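Local coordinates for uncharacterized protein AF_1382 (Archaeoglobus fulgidus DSM 4304, PDB 2QVO) that is of unknown function but appears to have a winged helix-turn-helix fold, consistent with a role in binding DNA, at residues L18-Y23 with S38-P43. Numbering follows the deposited sequence.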
loop_
_atom_site.group_PDB
_atom_site.type_symbol
_atom_site.label_atom_id
_atom_site.label_comp_id
_atom_site.label_asym_id
_atom_site.label_seq_id
_atom_site.Cartn_x
_atom_site.Cartn_y
_atom_site.Cartn_z
ATOM N N LEU A 18 -1.236 -2.215 0.488
ATOM C CA LEU A 18 -2.127 -1.073 0.555
ATOM C C LEU A 18 -2.326 -0.548 1.972
ATOM O O LEU A 18 -2.287 0.670 2.184
ATOM C CB LEU A 18 -3.497 -1.445 -0.039
ATOM C CG LEU A 18 -4.480 -0.276 -0.096
ATOM C CD1 LEU A 18 -3.972 0.837 -1.011
ATOM C CD2 LEU A 18 -5.884 -0.785 -0.539
ATOM N N MET A 19 -2.562 -1.452 2.923
ATOM C CA MET A 19 -2.888 -1.058 4.289
ATOM C C MET A 19 -1.621 -0.561 4.972
ATOM O O MET A 19 -1.692 0.338 5.791
ATOM C CB MET A 19 -3.553 -2.191 5.081
ATOM C CG MET A 19 -4.975 -2.582 4.520
ATOM S SD MET A 19 -6.018 -1.190 4.079
ATOM C CE MET A 19 -6.550 -0.714 5.715
ATOM N N THR A 20 -0.470 -1.120 4.591
ATOM C CA THR A 20 0.824 -0.598 5.093
ATOM C C THR A 20 1.055 0.859 4.715
ATOM O O THR A 20 1.465 1.671 5.556
ATOM C CB THR A 20 2.032 -1.463 4.619
ATOM O OG1 THR A 20 1.900 -2.791 5.144
ATOM C CG2 THR A 20 3.351 -0.865 5.117
ATOM N N ILE A 21 0.804 1.202 3.453
ATOM C CA ILE A 21 0.912 2.588 2.994
ATOM C C ILE A 21 -0.065 3.466 3.773
ATOM O O ILE A 21 0.288 4.551 4.222
ATOM C CB ILE A 21 0.629 2.703 1.469
ATOM C CG1 ILE A 21 1.601 1.818 0.678
ATOM C CG2 ILE A 21 0.698 4.172 0.975
ATOM C CD1 ILE A 21 1.191 1.615 -0.794
ATOM N N TYR A 22 -1.297 2.985 3.910
ATOM C CA TYR A 22 -2.346 3.703 4.622
ATOM C C TYR A 22 -1.924 4.058 6.061
ATOM O O TYR A 22 -1.915 5.246 6.439
ATOM C CB TYR A 22 -3.634 2.866 4.594
ATOM C CG TYR A 22 -4.775 3.448 5.401
ATOM C CD1 TYR A 22 -5.511 4.539 4.924
ATOM C CD2 TYR A 22 -5.107 2.912 6.640
ATOM C CE1 TYR A 22 -6.559 5.079 5.679
ATOM C CE2 TYR A 22 -6.157 3.438 7.398
ATOM C CZ TYR A 22 -6.870 4.512 6.914
ATOM O OH TYR A 22 -7.892 5.024 7.685
ATOM N N TYR A 23 -1.558 3.047 6.842
ATOM C CA TYR A 23 -1.208 3.258 8.249
ATOM C C TYR A 23 0.077 4.056 8.418
ATOM O O TYR A 23 0.167 4.901 9.298
ATOM C CB TYR A 23 -1.139 1.946 9.017
ATOM C CG TYR A 23 -2.517 1.388 9.288
ATOM C CD1 TYR A 23 -3.405 2.063 10.138
ATOM C CD2 TYR A 23 -2.941 0.217 8.682
ATOM C CE1 TYR A 23 -4.670 1.570 10.388
ATOM C CE2 TYR A 23 -4.219 -0.286 8.915
ATOM C CZ TYR A 23 -5.071 0.397 9.771
ATOM O OH TYR A 23 -6.332 -0.096 10.020
ATOM N N SER A 38 9.886 -4.068 4.334
ATOM C CA SER A 38 10.250 -4.550 5.694
ATOM C C SER A 38 9.035 -5.072 6.470
ATOM O O SER A 38 9.169 -5.962 7.322
ATOM C CB SER A 38 10.979 -3.477 6.516
ATOM O OG SER A 38 10.083 -2.551 7.134
ATOM N N LYS A 39 7.862 -4.524 6.153
ATOM C CA LYS A 39 6.614 -4.808 6.871
ATOM C C LYS A 39 5.786 -5.963 6.313
ATOM O O LYS A 39 5.048 -6.616 7.047
ATOM C CB LYS A 39 5.738 -3.552 6.880
ATOM C CG LYS A 39 6.230 -2.453 7.783
ATOM C CD LYS A 39 5.998 -2.805 9.251
ATOM C CE LYS A 39 6.982 -2.059 10.115
ATOM N NZ LYS A 39 7.210 -2.725 11.426
ATOM N N VAL A 40 5.866 -6.191 5.008
ATOM C CA VAL A 40 5.029 -7.217 4.378
ATOM C C VAL A 40 5.850 -8.486 4.101
ATOM O O VAL A 40 7.059 -8.509 4.312
ATOM C CB VAL A 40 4.307 -6.700 3.099
ATOM C CG1 VAL A 40 3.453 -5.467 3.425
ATOM C CG2 VAL A 40 5.294 -6.387 1.996
ATOM N N ASN A 41 5.187 -9.540 3.654
ATOM C CA ASN A 41 5.891 -10.778 3.317
ATOM C C ASN A 41 6.051 -10.959 1.806
ATOM O O ASN A 41 5.608 -11.966 1.238
ATOM C CB ASN A 41 5.203 -11.989 3.964
ATOM C CG ASN A 41 5.611 -12.179 5.413
ATOM N N SER A 42 6.685 -9.967 1.174
ATOM C CA SER A 42 6.987 -9.984 -0.246
ATOM C C SER A 42 8.411 -9.479 -0.492
ATOM O O SER A 42 8.892 -8.587 0.213
ATOM C CB SER A 42 6.001 -9.102 -1.024
ATOM O OG SER A 42 4.749 -9.737 -1.214
ATOM N N PRO A 43 9.080 -10.035 -1.512
ATOM C CA PRO A 43 10.379 -9.509 -1.941
ATOM C C PRO A 43 10.225 -8.103 -2.520
ATOM O O PRO A 43 9.150 -7.742 -2.973
ATOM C CB PRO A 43 10.803 -10.478 -3.049
ATOM C CG PRO A 43 9.956 -11.676 -2.888
ATOM C CD PRO A 43 8.663 -11.189 -2.324
#
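Thr20 meets Lys39 and Val40 where the helix 12-26 passes the C-terminal end of the helix 33-39 in what reads as a winged helix-turn-helix domain. The assignment rests on topology: three helices, 12-26, 33-39 and 44-56, come with a small antiparallel sheet whose strands 60-65 and 68-73 form the wing hairpin, and residues 40-43 then make the turn between the helices 33-39 and 44-56. The backbones stay well apart, the nearest pair being Thr20 CA and Lys39 CA at 7.4 Å, and the two segments bury just 97 Å² between them, so the contact is small and belongs to side chains.

It is made by van der Waals touches, with no hydrogen bond from one segment to the other. Thr20 supplies both branches. Its methyl CG2, anti to the backbone N, lies 4.0 Å from Lys39 CB, an aliphatic approach at the root of the lysine. Beyond that root the lysine chain bends at chi2 (-73°) and leads its amine away from the helix 12-26. Val40, like Lys39, points its CB toward helix 12-26. Its CG1, anti to the carbonyl carbon (chi1 -57°), reaches Thr20, whereas Val40 CG2, between the backbone N and the carbonyl carbon, stays 5.9 Å from Thr20 OG1; the valine additionally packs on Val47, so that this residue of the turn touches both helix 12-26 and helix 44-56.

The polar bond of Thr20 stays inside helix 12-26. Thr20 OG1 is hydrogen-bonded to the carbonyl O of Glu16, one turn earlier, a common way for a helical threonine to satisfy its hydroxyl. The hydroxyl gives its proton to that carbonyl, and the same oxygen is also in contact with a methyl: Val40 CG1 lies 3.5 Å from Thr20 OG1.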